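Local atomic coordinates of pantothenate kinase (Coxiella burnetii, PDB entry 3TQC), a protein that catalyses the ATP-dependent phosphorylation of pantothenate to 4'-phosphopantothenate, the first of five steps from pantothenate to coenzyme A. Residues B[60-65]-B[303-308]; B[92-97]-B[162-167]. All coordinates share one frame; numbering follows the deposited sequence.

Contact 1 of 2, residues B[60-65]-B[303-308]; sequences LPLSRL and LILEKA. With ADP (adenosine-5'-diphosphate), chain D.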
loop_
_atom_site.group_PDB
_atom_site.type_symbol
_atom_site.label_atom_id
_atom_site.label_comp_id
_atom_site.label_asym_id
_atom_site.label_seq_id
_atom_site.Cartn_x
_atom_site.Cartn_y
_atom_site.Cartn_z
ATOM N N LEU B 60 -13.565 18.661 11.498
ATOM C CA LEU B 60 -12.533 19.345 12.249
ATOM C C LEU B 60 -11.662 18.345 13.023
ATOM O O LEU B 60 -10.456 18.327 12.839
ATOM C CB LEU B 60 -13.123 20.414 13.156
ATOM C CG LEU B 60 -12.099 21.185 13.998
ATOM C CD1 LEU B 60 -10.939 21.663 13.131
ATOM C CD2 LEU B 60 -12.770 22.358 14.703
ATOM N N PRO B 61 -12.266 17.493 13.867
ATOM C CA PRO B 61 -11.397 16.512 14.538
ATOM C C PRO B 61 -10.744 15.509 13.574
ATOM O O PRO B 61 -9.629 15.046 13.832
ATOM C CB PRO B 61 -12.331 15.797 15.527
ATOM C CG PRO B 61 -13.718 16.220 15.170
ATOM C CD PRO B 61 -13.625 17.518 14.429
ATOM N N LEU B 62 -11.431 15.179 12.479
ATOM C CA LEU B 62 -10.835 14.331 11.462
ATOM C C LEU B 62 -9.581 15.014 10.948
ATOM O O LEU B 62 -8.543 14.381 10.829
ATOM C CB LEU B 62 -11.813 14.031 10.318
ATOM C CG LEU B 62 -11.227 13.274 9.122
ATOM C CD1 LEU B 62 -10.442 12.051 9.579
ATOM C CD2 LEU B 62 -12.306 12.878 8.093
ATOM N N SER B 63 -9.671 16.312 10.674
ATOM C CA SER B 63 -8.506 17.032 10.186
ATOM C C SER B 63 -7.380 17.033 11.216
ATOM O O SER B 63 -6.218 16.881 10.845
ATOM C CB SER B 63 -8.851 18.453 9.743
ATOM O OG SER B 63 -9.067 19.310 10.849
ATOM N N ARG B 64 -7.715 17.175 12.495
ATOM C CA ARG B 64 -6.701 17.105 13.544
ATOM C C ARG B 64 -6.048 15.722 13.598
ATOM O O ARG B 64 -4.839 15.627 13.765
ATOM C CB ARG B 64 -7.287 17.468 14.911
ATOM C CG ARG B 64 -6.286 17.411 16.091
ATOM C CD ARG B 64 -5.267 18.517 16.009
ATOM N NE ARG B 64 -4.167 18.380 16.962
ATOM C CZ ARG B 64 -3.025 17.728 16.744
ATOM N NH1 ARG B 64 -2.796 17.077 15.611
ATOM N NH2 ARG B 64 -2.103 17.715 17.686
ATOM N N LEU B 65 -6.836 14.658 13.454
ATOM C CA LEU B 65 -6.280 13.303 13.449
ATOM C C LEU B 65 -5.281 13.206 12.313
ATOM O O LEU B 65 -4.149 12.819 12.507
ATOM C CB LEU B 65 -7.373 12.239 13.300
ATOM C CG LEU B 65 -6.887 10.783 13.123
ATOM C CD1 LEU B 65 -6.295 10.248 14.406
ATOM C CD2 LEU B 65 -7.994 9.872 12.647
ATOM N N LEU B 303 -8.917 4.652 6.705
ATOM C CA LEU B 303 -10.034 5.236 7.410
ATOM C C LEU B 303 -11.285 5.093 6.556
ATOM O O LEU B 303 -11.276 5.402 5.367
ATOM C CB LEU B 303 -9.734 6.707 7.677
ATOM C CG LEU B 303 -10.639 7.491 8.615
ATOM C CD1 LEU B 303 -9.827 8.602 9.264
ATOM C CD2 LEU B 303 -11.810 8.067 7.864
ATOM N N ILE B 304 -12.354 4.592 7.145
ATOM C CA ILE B 304 -13.611 4.528 6.430
ATOM C C ILE B 304 -14.604 5.400 7.150
ATOM O O ILE B 304 -14.804 5.255 8.346
ATOM C CB ILE B 304 -14.117 3.094 6.305
ATOM C CG1 ILE B 304 -13.093 2.254 5.529
ATOM C CG2 ILE B 304 -15.472 3.059 5.604
ATOM C CD1 ILE B 304 -13.274 0.776 5.716
ATOM N N LEU B 305 -15.183 6.339 6.417
ATOM C CA LEU B 305 -16.236 7.184 6.935
ATOM C C LEU B 305 -17.511 6.603 6.395
ATOM O O LEU B 305 -17.666 6.460 5.185
ATOM C CB LEU B 305 -16.098 8.611 6.438
ATOM C CG LEU B 305 -14.849 9.377 6.810
ATOM C CD1 LEU B 305 -14.861 10.729 6.082
ATOM C CD2 LEU B 305 -14.799 9.565 8.297
ATOM N N GLU B 306 -18.408 6.241 7.293
ATOM C CA GLU B 306 -19.658 5.615 6.923
ATOM C C GLU B 306 -20.785 6.632 7.139
ATOM O O GLU B 306 -21.000 7.110 8.244
ATOM C CB GLU B 306 -19.866 4.337 7.755
ATOM C CG GLU B 306 -21.054 3.496 7.327
ATOM C CD GLU B 306 -21.232 2.237 8.168
ATOM O OE1 GLU B 306 -20.331 1.368 8.171
ATOM O OE2 GLU B 306 -22.282 2.114 8.824
ATOM N N LYS B 307 -21.487 6.959 6.060
ATOM C CA LYS B 307 -22.522 7.978 6.069
ATOM C C LYS B 307 -23.910 7.380 6.220
ATOM O O LYS B 307 -24.204 6.345 5.642
ATOM C CB LYS B 307 -22.450 8.802 4.773
ATOM C CG LYS B 307 -21.273 9.762 4.746
ATOM C CD LYS B 307 -21.017 10.329 3.373
ATOM C CE LYS B 307 -21.920 11.465 3.020
ATOM N NZ LYS B 307 -21.447 12.136 1.780
ATOM N N ALA B 308 -24.756 8.034 7.015
ATOM C CA ALA B 308 -26.197 7.771 7.003
ATOM C C ALA B 308 -26.822 8.508 5.819
ATOM O O ALA B 308 -26.158 9.311 5.172
ATOM C CB ALA B 308 -26.830 8.223 8.305
HETATM P PB ADP D . -18.530 12.748 -5.288
HETATM O O1B ADP D . -17.464 13.797 -5.311
HETATM O O2B ADP D . -18.127 11.503 -4.541
HETATM O O3B ADP D . -19.160 12.442 -6.628
HETATM P PA ADP D . -19.967 14.901 -4.130
HETATM O O1A ADP D . -18.870 15.288 -3.167
HETATM O O2A ADP D . -20.186 15.658 -5.401
HETATM O O3A ADP D . -19.790 13.348 -4.493
HETATM O "O5'" ADP D . -21.344 14.906 -3.348
HETATM C "C5'" ADP D . -22.459 14.172 -3.824
HETATM C "C4'" ADP D . -23.740 14.907 -3.455
HETATM O "O4'" ADP D . -23.972 14.819 -2.053
HETATM C "C3'" ADP D . -23.661 16.386 -3.768
HETATM O "O3'" ADP D . -24.951 16.821 -4.201
HETATM C "C2'" ADP D . -23.266 17.048 -2.473
HETATM O "O2'" ADP D . -23.837 18.340 -2.353
HETATM C "C1'" ADP D . -23.838 16.106 -1.435
HETATM N N9 ADP D . -22.998 15.947 -0.230
HETATM C C8 ADP D . -21.769 15.414 -0.203
HETATM N N7 ADP D . -21.285 15.388 1.060
HETATM C C5 ADP D . -22.229 15.913 1.845
HETATM C C6 ADP D . -22.334 16.158 3.281
HETATM N N6 ADP D . -21.291 15.827 4.081
HETATM N N1 ADP D . -23.475 16.714 3.726
HETATM C C2 ADP D . -24.498 17.044 2.905
HETATM N N3 ADP D . -24.458 16.836 1.572
HETATM C C4 ADP D . -23.359 16.279 1.005
#
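Leu62 and Leu303 both hold CG opposite the backbone N (chi1 173° and -169°), and this brings their CD1 methyls together at 3.5 Å. The two side chains cross at a slant. Leu305 is turned differently: its CG lies beside the backbone N, with chi1 -62°. Its CD1 meets the other branch of Leu62, CD2, end to end at 3.9 Å. Leu62 thus divides its two methyls between two strand residues that face the same way. Leu65, one turn further along the helix, reaches Leu303 CD1 with its CD2 at 4.1 Å. All four leucines are buried, and the contact is wholly apolar. The helix and strand segments run nearly antiparallel, with axes 12.6 Å apart, so only side-chain ends meet. On the helix, Leu60 O accepts from both Arg64 N and Ser63 OG. At the far end of the strand, Lys307 belongs to the ADP pocket, and its NZ lies 3.3 Å from ADP N7. Strand 303-307 is an inner strand of the main sheet, between 229-234 and 313-319. Helix 52-84 packs here by its leucines on one face of this mostly parallel sheet, the centre of the P-loop kinase fold. Leu231 of strand 229-234 and Leu112 of helix 105-116 also touch Leu62, while Leu84 of the second subunit packs on Leu65.

Contact 2 of 2, residues B[92-97]-B[162-167]; sequences PYIIGI and RVLNAI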
loop_
_atom_site.group_PDB
_atom_site.type_symbol
_atom_site.label_atom_id
_atom_site.label_comp_id
_atom_site.label_asym_id
_atom_site.label_seq_id
_atom_site.Cartn_x
_atom_site.Cartn_y
_atom_site.Cartn_z
ATOM N N PRO B 92 5.427 15.949 -0.500
ATOM C CA PRO B 92 4.138 16.136 0.156
ATOM C C PRO B 92 3.580 14.845 0.737
ATOM O O PRO B 92 3.855 13.749 0.251
ATOM C CB PRO B 92 3.228 16.645 -0.977
ATOM C CG PRO B 92 4.165 17.149 -2.036
ATOM C CD PRO B 92 5.321 16.162 -1.950
ATOM N N TYR B 93 2.824 15.000 1.800
ATOM C CA TYR B 93 2.042 13.927 2.352
ATOM C C TYR B 93 0.770 13.858 1.512
ATOM O O TYR B 93 0.130 14.875 1.314
ATOM C CB TYR B 93 1.711 14.240 3.805
ATOM C CG TYR B 93 1.177 13.058 4.547
ATOM C CD1 TYR B 93 2.021 12.225 5.249
ATOM C CD2 TYR B 93 -0.186 12.774 4.556
ATOM C CE1 TYR B 93 1.533 11.139 5.924
ATOM C CE2 TYR B 93 -0.677 11.691 5.213
ATOM C CZ TYR B 93 0.182 10.881 5.915
ATOM O OH TYR B 93 -0.310 9.790 6.585
ATOM N N ILE B 94 0.425 12.684 0.998
ATOM C CA ILE B 94 -0.733 12.556 0.119
ATOM C C ILE B 94 -1.800 11.697 0.757
ATOM O O ILE B 94 -1.540 10.554 1.126
ATOM C CB ILE B 94 -0.372 11.951 -1.231
ATOM C CG1 ILE B 94 0.731 12.770 -1.912
ATOM C CG2 ILE B 94 -1.599 11.897 -2.112
ATOM C CD1 ILE B 94 0.834 12.527 -3.420
ATOM N N ILE B 95 -2.999 12.256 0.866
ATOM C CA ILE B 95 -4.125 11.582 1.472
ATOM C C ILE B 95 -5.121 11.220 0.368
ATOM O O ILE B 95 -5.569 12.088 -0.373
ATOM C CB ILE B 95 -4.813 12.487 2.498
ATOM C CG1 ILE B 95 -3.860 12.819 3.651
ATOM C CG2 ILE B 95 -6.080 11.836 3.056
ATOM C CD1 ILE B 95 -4.364 14.004 4.533
ATOM N N GLY B 96 -5.466 9.947 0.265
ATOM C CA GLY B 96 -6.377 9.472 -0.761
ATOM C C GLY B 96 -7.800 9.528 -0.261
ATOM O O GLY B 96 -8.061 9.226 0.902
ATOM N N ILE B 97 -8.727 9.951 -1.119
ATOM C CA ILE B 97 -10.136 9.867 -0.789
ATOM C C ILE B 97 -10.855 9.120 -1.892
ATOM O O ILE B 97 -10.868 9.555 -3.050
ATOM C CB ILE B 97 -10.768 11.227 -0.605
ATOM C CG1 ILE B 97 -10.054 12.026 0.478
ATOM C CG2 ILE B 97 -12.245 11.075 -0.189
ATOM C CD1 ILE B 97 -10.752 13.330 0.742
ATOM N N ARG B 162 2.341 9.135 -13.483
ATOM C CA ARG B 162 3.416 10.064 -13.762
ATOM C C ARG B 162 3.303 11.322 -12.891
ATOM O O ARG B 162 4.310 11.839 -12.387
ATOM C CB ARG B 162 3.416 10.419 -15.250
ATOM C CG ARG B 162 4.393 11.519 -15.666
ATOM C CD ARG B 162 4.150 11.941 -17.139
ATOM N NE ARG B 162 2.739 12.245 -17.442
ATOM C CZ ARG B 162 2.084 13.347 -17.065
ATOM N NH1 ARG B 162 2.684 14.301 -16.344
ATOM N NH2 ARG B 162 0.810 13.503 -17.409
ATOM N N VAL B 163 2.081 11.808 -12.713
ATOM C CA VAL B 163 1.846 12.968 -11.865
ATOM C C VAL B 163 2.117 12.653 -10.397
ATOM O O VAL B 163 2.803 13.409 -9.713
ATOM C CB VAL B 163 0.423 13.508 -12.036
ATOM C CG1 VAL B 163 0.054 14.359 -10.852
ATOM C CG2 VAL B 163 0.317 14.302 -13.368
ATOM N N LEU B 164 1.601 11.541 -9.903
ATOM C CA LEU B 164 1.881 11.189 -8.523
ATOM C C LEU B 164 3.377 10.939 -8.329
ATOM O O LEU B 164 3.976 11.395 -7.364
ATOM C CB LEU B 164 1.052 9.988 -8.110
ATOM C CG LEU B 164 -0.443 10.332 -8.164
ATOM C CD1 LEU B 164 -1.323 9.103 -7.967
ATOM C CD2 LEU B 164 -0.752 11.379 -7.113
ATOM N N ASN B 165 3.981 10.213 -9.254
ATOM C CA ASN B 165 5.406 9.960 -9.194
ATOM C C ASN B 165 6.165 11.272 -9.136
ATOM O O ASN B 165 7.064 11.429 -8.342
ATOM C CB ASN B 165 5.865 9.151 -10.414
ATOM C CG ASN B 165 7.330 8.808 -10.368
ATOM O OD1 ASN B 165 7.778 8.103 -9.468
ATOM N ND2 ASN B 165 8.091 9.309 -11.335
ATOM N N ALA B 166 5.787 12.211 -9.990
ATOM C CA ALA B 166 6.467 13.494 -10.027
ATOM C C ALA B 166 6.324 14.222 -8.687
ATOM O O ALA B 166 7.278 14.810 -8.179
ATOM C CB ALA B 166 5.935 14.329 -11.150
ATOM N N ILE B 167 5.136 14.166 -8.100
ATOM C CA ILE B 167 4.913 14.853 -6.833
ATOM C C ILE B 167 5.781 14.219 -5.750
ATOM O O ILE B 167 6.429 14.914 -4.987
ATOM C CB ILE B 167 3.429 14.882 -6.459
ATOM C CG1 ILE B 167 2.677 15.788 -7.445
ATOM C CG2 ILE B 167 3.228 15.412 -5.038
ATOM C CD1 ILE B 167 1.183 15.735 -7.313
#
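Apolar and van der Waals contacts between Pro92, Ile94, Leu164 and Ile167 make up this interface. Ile167 CG2 touches both Pro92 and Ile94. It lies 3.6 Å from Pro92 CG and 3.8 Å from Pro92 CD, and the side chains of Pro92 and Ile167 cross at about a right angle. The methyl points there because it stands opposite its own backbone N, with CG1 beside that N (chi1 -68°). Pro92 CD also approaches the backbone oxygen Ile167 O at 3.5 Å. Ile94, in the strand two residues after Pro92, points to the same helix. Its chain is extended beyond CB, with chi2 -161°, so CD1 is the atom that arrives. This methyl is 4.1 Å from Ile167 CG2 and 4.2 Å from Leu164 CD2. It meets both side chains at a slant. Leu164 sits one turn before Ile167, and it is the end of its side chain that comes near the strand.

The hydrogen bonds lie within the helix or lead out of the pair. Ile167 N bonds to Val163 O at 2.9 Å and Ala166 N to Arg162 O. Pro92 O accepts from Lys168 NZ, just beyond the helix segment, and Ile94 N donates to Asp228 OD2.

Strand 93-99 leads into the P-loop that holds the ADP phosphates. Its alternate residues Tyr93 and Ile95 turn to the face covered by helix 52-84, while Ile94 turns to helix 157-168, where Val200 and Leu202 of the adjacent strand 199-203 add to the same layer. The chemistry implies that helix and strand are held together by burial of aliphatic side chains and the Pro92 ring, without directional bonds between the two segments.

Both contacts are core contacts: every touching residue is buried. Each sets a helix against the same mixed sheet through aliphatic side chains. Contact 1 uses strand 303-307 and contact 2 strand 93-99, with strand 229-234 between them. Their centres are about 20 Å apart, and they do not touch. The two helices lie on opposite faces of the sheet, as the alternation along strand 93-99 implies: Ile95 turns to helix 52-84 and Ile94 to helix 157-168. Contact 1 is built from leucines alone and adjoins the ADP pocket through Lys307. Contact 2 mixes proline, isoleucine and leucine, and has no residue in the nucleotide pocket.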